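Local atomic coordinates of endonuclease III (Geobacillus stearothermophilus, PDB entry 1ORN), a protein that carries a [4Fe-4S] cluster and, as an HhH-GPD glycosylase, probably removes damaged bases, chiefly oxidised pyrimidines, and cuts DNA at the resulting abasic site. Residues L14-K19 / S201-H206; C26-R31 / C46-V51; I139-H144 / D159-V164. All blocks are in the same frame, centred on the assembly; numbering follows the deposited sequence.

Interaction 1: L14-K19 / S201-H206; sequences LDEMAK and SCPLLH. With SF4 (iron/sulfur cluster), chain F.
E16 and M17, neighbours on helix 7-20, rest on P203 and L204 through apolar contacts, and no hydrogen bond joins the two segments. The closest approach is aliphatic: E16 CG lies 3.5 Å from P203 CB, and the two side chains cross at about a right angle. E16 has its CG opposite the backbone N (chi1 -165°), which sends the methylene toward the proline. The chain then bends at chi2, and its carboxylate carbon CD still lies 3.8 Å from P203 CB. L204 comes in at the base of E16, its CD2 4.0 Å from E16 CB, while its other methyl, CD1, meets M17 CE at 4.2 Å. L204 thus gives one methyl to each of two neighbouring helix residues. L152 of helix 143-152 touches both L204 and M17, and F187 of helix 177-191 also packs on M17, so the pair belongs to a larger apolar layer.

The hydrogen bonds and the metal ligand come from 201-206. L205 N donates to C202 O, closing a type I beta turn from C202 to L205. L204 N donates a hydrogen bond to C202 SG (3.4 Å, N-H...S angle 159°). The same sulfur binds FE1 of the cluster at 2.3 Å. The N-H would probably draw some negative charge from the thiolate.

With C192, C199 and C208, C202 fits the C-X6-C-X2-C-X5-C spacing of the iron-sulfur loop characteristic of endonuclease III relatives, here packed against the N-terminal helix.

Interaction 2: C26-R31 / C46-V51; sequences CELVHR and CTDALV. With nucleotides of chain B; nucleotides of chain A.
L28 and D48 both set CG opposite their carbonyl carbon, with chi1 of -68° and -71°, and their side chains meet at about a right angle. L28 CD2 lies 3.6 Å from D48 OD2. The contact joins the loop before helix 33-43 to the start of helix 48-61, within the helical HhH-GPD fold, where T47 is the N-cap and its OG1 accepts a weak bond from L50 N. The same methyl, L28 CD2, also reaches V51 CG1 at 3.8 Å, one turn further along the helix. On the other side of the carboxylate, D48 OD1 sits 3.6 Å from E27 CB.

The two acids come close: E27 OE2 and D48 OD1 are 4.4 Å apart. A water donates to both, at 2.9 Å to D48 OD1 and more weakly to E27 OE2. E27 OE2 also hydrogen-bonds Y190 OH and salt-bridges R189, whose charge, with a long, weak pairing to D48 OD1, probably eases the repulsion.

T47 and L50 bring the helix start to the DNA. L50 lays CG, CD1 and CD2 along the DG8 sugar of chain A, so an alanine here would remove all three and would probably leave C4' and O3' of that sugar without their apolar cover. On the other strand, T47 CG2 comes within 3.9 Å of N3 of DA6 of chain B, on that base's minor-groove side.

Interaction 3: I139-H144 / D159-V164; sequences IAVDTH and DSVLEV. With nucleotides of chain B.
V141 points its isopropyl group at V161 and V164, one turn apart on helix 161-171, and meets both at a slant. Its CG1 stands opposite the backbone N (chi1 -180°), and this branch does most of the touching, lying 4.0 Å from V161 CB and 4.0 Å from V164 CG1. The second branch, CG2, is turned to the backbone, 3.9 Å from V161 O. E146 of helix 143-152 touches both V141 and V161.

Each segment leads into a helix through an N-cap. S160 OG accepts from E163 N, and D142 OD2 accepts from H144 N at 3.1 Å, met from above the carboxylate plane, 63° out of it. In the HhH-GPD fold this places the start of helix 143-152 against the bound strand, with T143 N donating to OP1 of DG8 of chain B at 2.9 Å, where the helix dipole would probably help, while the next two N-H groups are taken by the D142 carboxylate. T143 OG1, opposite its own backbone N, reaches a second phosphate and donates to OP2 of DA6 of chain B at 2.8 Å. T143 CG2 lies over one face of the H144 ring, offset toward the rim. That ring comes to the DA6 phosphate obliquely, its CE1 3.3 Å from OP1 of DA6, while R147 hydrogen-bonds its ND1; H144 NE2 and D142 OD2 each also hydrogen-bond a bound modified group.

How the interactions relate
From the N terminus, helix 7-20 supplies the first half of interaction 1, whose partner, the cluster loop, comes only after 181 intervening residues; the other two contacts are nested in that long loop. Interaction 2 closes a short loop round helix 33-43, tying the linker after helix 7-20 to the start of helix 48-61. Interaction 3 follows in series, closing round helix 143-152 and joining its start to that of helix 161-171. Interactions 2 and 3 lie on opposite sides of the chain's centre, centres 20 Å apart, and both reach the bound DNA. Interaction 1 stays about 14 Å from it at the nearest atom. None of the three touches another.

Interaction 1: L14-K19 / S201-H206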
loop_
_atom_site.group_PDB
_atom_site.type_symbol
_atom_site.label_atom_id
_atom_site.label_comp_id
_atom_site.label_asym_id
_atom_site.label_seq_id
_atom_site.Cartn_x
_atom_site.Cartn_y
_atom_site.Cartn_z
ATOM N N LEU C 14 4.581 1.183 17.909
ATOM C CA LEU C 14 3.802 2.055 17.043
ATOM C C LEU C 14 3.882 3.506 17.502
ATOM O O LEU C 14 3.912 4.418 16.678
ATOM C CB LEU C 14 2.346 1.593 17.013
ATOM C CG LEU C 14 2.161 0.199 16.403
ATOM C CD1 LEU C 14 0.699 -0.204 16.490
ATOM C CD2 LEU C 14 2.643 0.204 14.957
ATOM N N ASP C 15 3.921 3.713 18.816
ATOM C CA ASP C 15 4.011 5.060 19.373
ATOM C C ASP C 15 5.338 5.705 18.978
ATOM O O ASP C 15 5.404 6.911 18.730
ATOM C CB ASP C 15 3.887 5.006 20.893
ATOM N N GLU C 16 6.392 4.899 18.911
ATOM C CA GLU C 16 7.714 5.400 18.552
ATOM C C GLU C 16 7.780 5.737 17.063
ATOM O O GLU C 16 8.355 6.756 16.675
ATOM C CB GLU C 16 8.782 4.360 18.895
ATOM C CG GLU C 16 10.205 4.903 18.912
ATOM C CD GLU C 16 10.435 5.922 20.024
ATOM O OE1 GLU C 16 10.189 5.588 21.204
ATOM O OE2 GLU C 16 10.867 7.055 19.717
ATOM N N MET C 17 7.200 4.875 16.230
ATOM C CA MET C 17 7.194 5.109 14.789
ATOM C C MET C 17 6.505 6.435 14.503
ATOM O O MET C 17 6.852 7.134 13.553
ATOM C CB MET C 17 6.445 3.990 14.058
ATOM C CG MET C 17 7.065 2.622 14.205
ATOM S SD MET C 17 6.171 1.361 13.253
ATOM C CE MET C 17 6.948 -0.161 13.902
ATOM N N ALA C 18 5.515 6.768 15.326
ATOM C CA ALA C 18 4.773 8.010 15.166
ATOM C C ALA C 18 5.681 9.202 15.452
ATOM O O ALA C 18 5.571 10.243 14.807
ATOM C CB ALA C 18 3.568 8.028 16.104
ATOM N N LYS C 19 6.579 9.042 16.419
ATOM C CA LYS C 19 7.509 10.107 16.785
ATOM C C LYS C 19 8.597 10.273 15.733
ATOM O O LYS C 19 9.113 11.373 15.528
ATOM C CB LYS C 19 8.160 9.811 18.144
ATOM C CG LYS C 19 7.198 9.848 19.319
ATOM C CD LYS C 19 7.928 9.632 20.640
ATOM N N SER C 201 20.909 2.719 15.237
ATOM C CA SER C 201 20.280 3.929 15.750
ATOM C C SER C 201 18.774 3.776 15.938
ATOM O O SER C 201 18.059 4.769 16.071
ATOM C CB SER C 201 20.543 5.086 14.791
ATOM O OG SER C 201 20.015 4.795 13.505
ATOM N N CYS C 202 18.292 2.539 15.960
ATOM C CA CYS C 202 16.860 2.300 16.105
ATOM C C CYS C 202 16.354 2.346 17.545
ATOM O O CYS C 202 16.881 1.665 18.425
ATOM C CB CYS C 202 16.490 0.957 15.475
ATOM S SG CYS C 202 14.708 0.675 15.417
ATOM N N PRO C 203 15.309 3.154 17.798
ATOM C CA PRO C 203 14.692 3.323 19.117
ATOM C C PRO C 203 13.982 2.064 19.610
ATOM O O PRO C 203 13.559 1.994 20.767
ATOM C CB PRO C 203 13.706 4.469 18.895
ATOM C CG PRO C 203 14.304 5.229 17.748
ATOM C CD PRO C 203 14.750 4.124 16.840
ATOM N N LEU C 204 13.847 1.078 18.729
ATOM C CA LEU C 204 13.170 -0.166 19.079
ATOM C C LEU C 204 14.132 -1.343 19.160
ATOM O O LEU C 204 13.721 -2.478 19.399
ATOM C CB LEU C 204 12.072 -0.465 18.053
ATOM C CG LEU C 204 10.951 0.569 17.961
ATOM C CD1 LEU C 204 10.014 0.183 16.817
ATOM C CD2 LEU C 204 10.193 0.648 19.283
ATOM N N LEU C 205 15.415 -1.066 18.964
ATOM C CA LEU C 205 16.439 -2.104 19.019
ATOM C C LEU C 205 16.342 -2.885 20.335
ATOM O O LEU C 205 16.547 -4.098 20.356
ATOM C CB LEU C 205 17.834 -1.472 18.914
ATOM C CG LEU C 205 18.992 -2.254 18.280
ATOM C CD1 LEU C 205 20.303 -1.679 18.811
ATOM C CD2 LEU C 205 18.908 -3.734 18.594
ATOM N N HIS C 206 16.013 -2.187 21.422
ATOM C CA HIS C 206 15.919 -2.803 22.751
ATOM C C HIS C 206 14.867 -3.900 22.914
ATOM O O HIS C 206 14.823 -4.571 23.948
ATOM C CB HIS C 206 15.670 -1.736 23.821
ATOM C CG HIS C 206 14.285 -1.170 23.798
ATOM N ND1 HIS C 206 13.900 -0.174 22.928
ATOM C CD2 HIS C 206 13.188 -1.469 24.535
ATOM C CE1 HIS C 206 12.628 0.118 23.129
ATOM N NE2 HIS C 206 12.171 -0.654 24.098
HETATM FE FE1 SF4 F . 14.853 -1.331 14.240
HETATM FE FE2 SF4 F . 14.090 -2.783 12.019
HETATM FE FE3 SF4 F . 16.554 -2.978 13.049
HETATM FE FE4 SF4 F . 14.417 -3.953 14.395
HETATM S S1 SF4 F . 15.247 -4.763 12.418
HETATM S S2 SF4 F . 16.168 -2.904 15.219
HETATM S S3 SF4 F . 12.865 -2.484 13.769
HETATM S S4 SF4 F . 15.734 -1.161 12.095
#

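Interaction 2: C26-R31 / C46-V51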
loop_
_atom_site.group_PDB
_atom_site.type_symbol
_atom_site.label_atom_id
_atom_site.label_comp_id
_atom_site.label_asym_id
_atom_site.label_seq_id
_atom_site.Cartn_x
_atom_site.Cartn_y
_atom_site.Cartn_z
ATOM N N CYS C 26 0.333 9.018 2.241
ATOM C CA CYS C 26 0.360 8.263 0.994
ATOM C C CYS C 26 1.202 9.109 0.046
ATOM O O CYS C 26 0.913 10.290 -0.155
ATOM C CB CYS C 26 -1.052 8.099 0.430
ATOM S SG CYS C 26 -1.096 7.374 -1.233
ATOM N N GLU C 27 2.242 8.519 -0.532
ATOM C CA GLU C 27 3.111 9.273 -1.428
ATOM C C GLU C 27 2.754 9.215 -2.914
ATOM O O GLU C 27 3.486 9.754 -3.746
ATOM C CB GLU C 27 4.568 8.848 -1.222
ATOM C CG GLU C 27 5.035 8.993 0.223
ATOM C CD GLU C 27 6.549 9.064 0.359
ATOM O OE1 GLU C 27 7.127 10.125 0.041
ATOM O OE2 GLU C 27 7.162 8.061 0.782
ATOM N N LEU C 28 1.640 8.573 -3.256
ATOM C CA LEU C 28 1.226 8.495 -4.656
ATOM C C LEU C 28 0.449 9.752 -5.026
ATOM O O LEU C 28 -0.533 10.100 -4.368
ATOM C CB LEU C 28 0.348 7.263 -4.892
ATOM C CG LEU C 28 1.025 5.898 -4.768
ATOM C CD1 LEU C 28 -0.040 4.818 -4.901
ATOM C CD2 LEU C 28 2.098 5.729 -5.839
ATOM N N VAL C 29 0.891 10.427 -6.080
ATOM C CA VAL C 29 0.242 11.655 -6.528
ATOM C C VAL C 29 -1.073 11.361 -7.245
ATOM O O VAL C 29 -1.114 10.572 -8.188
ATOM C CB VAL C 29 1.180 12.453 -7.467
ATOM C CG1 VAL C 29 0.486 13.709 -7.971
ATOM C CG2 VAL C 29 2.467 12.813 -6.719
ATOM N N HIS C 30 -2.144 11.998 -6.782
ATOM C CA HIS C 30 -3.472 11.824 -7.369
ATOM C C HIS C 30 -4.368 13.010 -7.026
ATOM O O HIS C 30 -4.182 13.656 -5.994
ATOM C CB HIS C 30 -4.129 10.552 -6.831
ATOM C CG HIS C 30 -4.416 10.598 -5.362
ATOM N ND1 HIS C 30 -3.429 10.492 -4.406
ATOM C CD2 HIS C 30 -5.579 10.754 -4.686
ATOM C CE1 HIS C 30 -3.972 10.577 -3.204
ATOM N NE2 HIS C 30 -5.277 10.737 -3.347
ATOM N N ARG C 31 -5.354 13.273 -7.878
ATOM C CA ARG C 31 -6.278 14.385 -7.669
ATOM C C ARG C 31 -7.711 13.944 -7.358
ATOM O O ARG C 31 -8.533 14.748 -6.908
ATOM C CB ARG C 31 -6.267 15.297 -8.898
ATOM C CG ARG C 31 -4.954 16.043 -9.079
ATOM C CD ARG C 31 -4.814 16.599 -10.489
ATOM N NE ARG C 31 -4.687 15.528 -11.476
ATOM C CZ ARG C 31 -4.514 15.724 -12.779
ATOM N NH1 ARG C 31 -4.444 16.959 -13.265
ATOM N NH2 ARG C 31 -4.399 14.686 -13.598
ATOM N N CYS C 46 6.238 -2.040 -7.503
ATOM C CA CYS C 46 6.892 -0.926 -8.191
ATOM C C CYS C 46 7.117 0.199 -7.177
ATOM O O CYS C 46 6.401 0.289 -6.174
ATOM C CB CYS C 46 6.007 -0.434 -9.344
ATOM S SG CYS C 46 6.763 0.834 -10.413
ATOM N N THR C 47 8.115 1.044 -7.423
ATOM C CA THR C 47 8.415 2.153 -6.519
ATOM C C THR C 47 7.489 3.346 -6.765
ATOM O O THR C 47 7.054 3.587 -7.893
ATOM C CB THR C 47 9.877 2.629 -6.690
ATOM O OG1 THR C 47 10.034 3.233 -7.981
ATOM C CG2 THR C 47 10.845 1.450 -6.567
ATOM N N ASP C 48 7.186 4.087 -5.702
ATOM C CA ASP C 48 6.320 5.259 -5.810
ATOM C C ASP C 48 6.896 6.248 -6.807
ATOM O O ASP C 48 6.174 6.796 -7.643
ATOM C CB ASP C 48 6.173 5.942 -4.453
ATOM C CG ASP C 48 5.328 5.141 -3.487
ATOM O OD1 ASP C 48 5.280 5.509 -2.295
ATOM O OD2 ASP C 48 4.707 4.145 -3.920
ATOM N N ALA C 49 8.206 6.466 -6.719
ATOM C CA ALA C 49 8.880 7.396 -7.613
ATOM C C ALA C 49 8.565 7.112 -9.079
ATOM O O ALA C 49 8.230 8.024 -9.837
ATOM C CB ALA C 49 10.392 7.345 -7.379
ATOM N N LEU C 50 8.669 5.850 -9.482
ATOM C CA LEU C 50 8.391 5.485 -10.867
ATOM C C LEU C 50 6.917 5.591 -11.211
ATOM O O LEU C 50 6.562 5.930 -12.339
ATOM C CB LEU C 50 8.882 4.066 -11.163
ATOM C CG LEU C 50 10.155 3.950 -12.006
ATOM C CD1 LEU C 50 9.909 4.551 -13.390
ATOM C CD2 LEU C 50 11.305 4.664 -11.306
ATOM N N VAL C 51 6.048 5.289 -10.252
ATOM C CA VAL C 51 4.625 5.388 -10.523
ATOM C C VAL C 51 4.260 6.852 -10.748
ATOM O O VAL C 51 3.522 7.175 -11.675
ATOM C CB VAL C 51 3.776 4.841 -9.356
ATOM C CG1 VAL C 51 2.306 5.163 -9.596
ATOM C CG2 VAL C 51 3.976 3.331 -9.232
ATOM P P DA B 6 11.163 -3.995 -0.516
ATOM O OP1 DA B 6 11.221 -3.238 0.758
ATOM O OP2 DA B 6 10.461 -5.303 -0.568
ATOM O "O5'" DA B 6 10.557 -3.030 -1.631
ATOM C "C5'" DA B 6 11.110 -1.727 -1.824
ATOM C "C4'" DA B 6 10.467 -1.039 -3.006
ATOM O "O4'" DA B 6 10.847 -1.691 -4.239
ATOM C "C3'" DA B 6 8.937 -0.997 -2.997
ATOM O "O3'" DA B 6 8.513 0.275 -3.485
ATOM C "C2'" DA B 6 8.557 -2.066 -4.008
ATOM C "C1'" DA B 6 9.689 -1.947 -5.016
ATOM N N9 DA B 6 9.953 -3.143 -5.815
ATOM C C8 DA B 6 9.940 -4.452 -5.405
ATOM N N7 DA B 6 10.257 -5.304 -6.348
ATOM C C5 DA B 6 10.491 -4.503 -7.456
ATOM C C6 DA B 6 10.875 -4.800 -8.777
ATOM N N6 DA B 6 11.110 -6.040 -9.222
ATOM N N1 DA B 6 11.015 -3.768 -9.636
ATOM C C2 DA B 6 10.787 -2.528 -9.190
ATOM N N3 DA B 6 10.426 -2.121 -7.977
ATOM C C4 DA B 6 10.294 -3.170 -7.145
ATOM P P DG A 8 12.466 0.905 -18.011
ATOM O OP1 DG A 8 11.902 2.158 -18.573
ATOM O OP2 DG A 8 13.586 0.225 -18.708
ATOM O "O5'" DG A 8 12.892 1.192 -16.506
ATOM C "C5'" DG A 8 11.945 1.743 -15.597
ATOM C "C4'" DG A 8 12.599 2.037 -14.270
ATOM O "O4'" DG A 8 12.687 0.841 -13.462
ATOM C "C3'" DG A 8 14.016 2.599 -14.369
ATOM O "O3'" DG A 8 14.147 3.689 -13.464
ATOM C "C2'" DG A 8 14.894 1.429 -13.957
ATOM C "C1'" DG A 8 14.009 0.677 -12.978
ATOM N N9 DG A 8 14.270 -0.757 -12.879
ATOM C C8 DG A 8 14.536 -1.625 -13.910
ATOM N N7 DG A 8 14.713 -2.857 -13.512
ATOM C C5 DG A 8 14.558 -2.798 -12.133
ATOM C C6 DG A 8 14.634 -3.826 -11.152
ATOM O O6 DG A 8 14.860 -5.031 -11.310
ATOM N N1 DG A 8 14.410 -3.328 -9.873
ATOM C C2 DG A 8 14.145 -2.016 -9.571
ATOM N N2 DG A 8 13.955 -1.736 -8.272
ATOM N N3 DG A 8 14.071 -1.049 -10.474
ATOM C C4 DG A 8 14.287 -1.508 -11.726
HETATM O O HOH W 1 7.803 6.840 -1.942
#

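Interaction 3: I139-H144 / D159-V164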
loop_
_atom_site.group_PDB
_atom_site.type_symbol
_atom_site.label_atom_id
_atom_site.label_comp_id
_atom_site.label_asym_id
_atom_site.label_seq_id
_atom_site.Cartn_x
_atom_site.Cartn_y
_atom_site.Cartn_z
ATOM N N ILE C 139 -6.257 -1.203 7.156
ATOM C CA ILE C 139 -4.815 -1.365 7.227
ATOM C C ILE C 139 -4.381 -2.183 6.018
ATOM O O ILE C 139 -4.663 -3.379 5.932
ATOM C CB ILE C 139 -4.391 -2.107 8.507
ATOM C CG1 ILE C 139 -4.868 -1.327 9.735
ATOM C CG2 ILE C 139 -2.877 -2.284 8.529
ATOM C CD1 ILE C 139 -4.549 -2.005 11.049
ATOM N N ALA C 140 -3.714 -1.524 5.080
ATOM C CA ALA C 140 -3.234 -2.185 3.878
ATOM C C ALA C 140 -1.881 -2.804 4.197
ATOM O O ALA C 140 -0.954 -2.102 4.602
ATOM C CB ALA C 140 -3.097 -1.175 2.752
ATOM N N VAL C 141 -1.765 -4.117 4.030
ATOM C CA VAL C 141 -0.507 -4.790 4.315
ATOM C C VAL C 141 0.269 -5.091 3.032
ATOM O O VAL C 141 -0.120 -5.956 2.236
ATOM C CB VAL C 141 -0.740 -6.098 5.109
ATOM C CG1 VAL C 141 0.600 -6.786 5.397
ATOM C CG2 VAL C 141 -1.466 -5.784 6.412
ATOM N N ASP C 142 1.367 -4.356 2.857
ATOM C CA ASP C 142 2.260 -4.463 1.708
ATOM C C ASP C 142 3.586 -5.059 2.179
ATOM O O ASP C 142 3.697 -5.549 3.299
ATOM C CB ASP C 142 2.554 -3.070 1.156
ATOM C CG ASP C 142 3.513 -2.298 2.047
ATOM O OD1 ASP C 142 3.311 -2.310 3.284
ATOM O OD2 ASP C 142 4.472 -1.690 1.522
ATOM N N THR C 143 4.604 -4.977 1.329
ATOM C CA THR C 143 5.909 -5.514 1.686
ATOM C C THR C 143 6.503 -4.875 2.949
ATOM O O THR C 143 7.042 -5.579 3.809
ATOM C CB THR C 143 6.914 -5.367 0.512
ATOM O OG1 THR C 143 8.186 -5.882 0.917
ATOM C CG2 THR C 143 7.069 -3.905 0.100
ATOM N N HIS C 144 6.393 -3.555 3.077
ATOM C CA HIS C 144 6.954 -2.857 4.240
ATOM C C HIS C 144 6.234 -3.195 5.542
ATOM O O HIS C 144 6.873 -3.523 6.547
ATOM C CB HIS C 144 6.928 -1.337 4.027
ATOM C CG HIS C 144 7.775 -0.865 2.882
ATOM N ND1 HIS C 144 9.146 -1.009 2.861
ATOM C CD2 HIS C 144 7.443 -0.265 1.714
ATOM C CE1 HIS C 144 9.622 -0.522 1.729
ATOM N NE2 HIS C 144 8.610 -0.064 1.014
ATOM N N ASP C 159 3.163 -16.049 9.277
ATOM C CA ASP C 159 1.806 -15.523 9.136
ATOM C C ASP C 159 1.522 -14.951 7.751
ATOM O O ASP C 159 2.410 -14.412 7.089
ATOM C CB ASP C 159 1.522 -14.446 10.191
ATOM C CG ASP C 159 1.317 -15.022 11.582
ATOM O OD1 ASP C 159 0.906 -16.201 11.696
ATOM O OD2 ASP C 159 1.546 -14.286 12.566
ATOM N N SER C 160 0.270 -15.077 7.318
ATOM C CA SER C 160 -0.155 -14.561 6.020
ATOM C C SER C 160 -0.335 -13.052 6.165
ATOM O O SER C 160 -0.332 -12.535 7.277
ATOM C CB SER C 160 -1.494 -15.176 5.626
ATOM O OG SER C 160 -2.498 -14.744 6.528
ATOM N N VAL C 161 -0.505 -12.344 5.053
ATOM C CA VAL C 161 -0.692 -10.904 5.149
ATOM C C VAL C 161 -2.036 -10.600 5.799
ATOM O O VAL C 161 -2.188 -9.573 6.450
ATOM C CB VAL C 161 -0.625 -10.210 3.768
ATOM C CG1 VAL C 161 0.806 -10.239 3.252
ATOM C CG2 VAL C 161 -1.558 -10.889 2.785
ATOM N N LEU C 162 -3.003 -11.496 5.633
ATOM C CA LEU C 162 -4.317 -11.290 6.237
ATOM C C LEU C 162 -4.159 -11.395 7.746
ATOM O O LEU C 162 -4.785 -10.650 8.502
ATOM C CB LEU C 162 -5.315 -12.351 5.768
ATOM C CG LEU C 162 -6.791 -11.950 5.618
ATOM C CD1 LEU C 162 -7.646 -13.179 5.884
ATOM C CD2 LEU C 162 -7.178 -10.824 6.572
ATOM N N GLU C 163 -3.318 -12.332 8.178
ATOM C CA GLU C 163 -3.053 -12.541 9.598
ATOM C C GLU C 163 -2.410 -11.286 10.181
ATOM O O GLU C 163 -2.745 -10.860 11.287
ATOM C CB GLU C 163 -2.128 -13.741 9.791
ATOM N N VAL C 164 -1.479 -10.698 9.434
ATOM C CA VAL C 164 -0.816 -9.480 9.888
ATOM C C VAL C 164 -1.870 -8.397 10.068
ATOM O O VAL C 164 -1.897 -7.703 11.080
ATOM C CB VAL C 164 0.231 -8.980 8.859
ATOM C CG1 VAL C 164 0.853 -7.664 9.334
ATOM C CG2 VAL C 164 1.304 -10.033 8.656
ATOM P P DG B 8 4.088 -4.038 -2.689
ATOM O OP1 DG B 8 4.375 -4.959 -1.563
ATOM O OP2 DG B 8 5.163 -3.735 -3.681
ATOM O "O5'" DG B 8 2.837 -4.590 -3.502
ATOM C "C5'" DG B 8 1.767 -5.264 -2.842
ATOM C "C4'" DG B 8 0.748 -5.696 -3.869
ATOM O "O4'" DG B 8 1.391 -6.516 -4.873
ATOM C "C3'" DG B 8 -0.458 -6.490 -3.378
ATOM O "O3'" DG B 8 -1.570 -6.012 -4.134
ATOM C "C2'" DG B 8 -0.096 -7.930 -3.719
ATOM C "C1'" DG B 8 0.755 -7.783 -4.973
ATOM N N9 DG B 8 1.811 -8.778 -5.131
ATOM C C8 DG B 8 2.569 -9.357 -4.142
ATOM N N7 DG B 8 3.485 -10.167 -4.608
ATOM C C5 DG B 8 3.312 -10.128 -5.985
ATOM C C6 DG B 8 4.026 -10.794 -7.027
ATOM O O6 DG B 8 4.998 -11.549 -6.935
ATOM N N1 DG B 8 3.503 -10.489 -8.280
ATOM C C2 DG B 8 2.442 -9.644 -8.507
ATOM N N2 DG B 8 2.078 -9.482 -9.787
ATOM N N3 DG B 8 1.783 -9.005 -7.547
ATOM C C4 DG B 8 2.269 -9.292 -6.322
ATOM P P DA B 6 11.163 -3.995 -0.516
ATOM O OP1 DA B 6 11.221 -3.238 0.758
ATOM O OP2 DA B 6 10.461 -5.303 -0.568
ATOM O "O5'" DA B 6 10.557 -3.030 -1.631
ATOM C "C5'" DA B 6 11.110 -1.727 -1.824
ATOM C "C4'" DA B 6 10.467 -1.039 -3.006
ATOM O "O4'" DA B 6 10.847 -1.691 -4.239
ATOM C "C3'" DA B 6 8.937 -0.997 -2.997
ATOM O "O3'" DA B 6 8.513 0.275 -3.485
ATOM C "C2'" DA B 6 8.557 -2.066 -4.008
ATOM C "C1'" DA B 6 9.689 -1.947 -5.016
ATOM N N9 DA B 6 9.953 -3.143 -5.815
ATOM C C8 DA B 6 9.940 -4.452 -5.405
ATOM N N7 DA B 6 10.257 -5.304 -6.348
ATOM C C5 DA B 6 10.491 -4.503 -7.456
ATOM C C6 DA B 6 10.875 -4.800 -8.777
ATOM N N6 DA B 6 11.110 -6.040 -9.222
ATOM N N1 DA B 6 11.015 -3.768 -9.636
ATOM C C2 DA B 6 10.787 -2.528 -9.190
ATOM N N3 DA B 6 10.426 -2.121 -7.977
ATOM C C4 DA B 6 10.294 -3.170 -7.145
#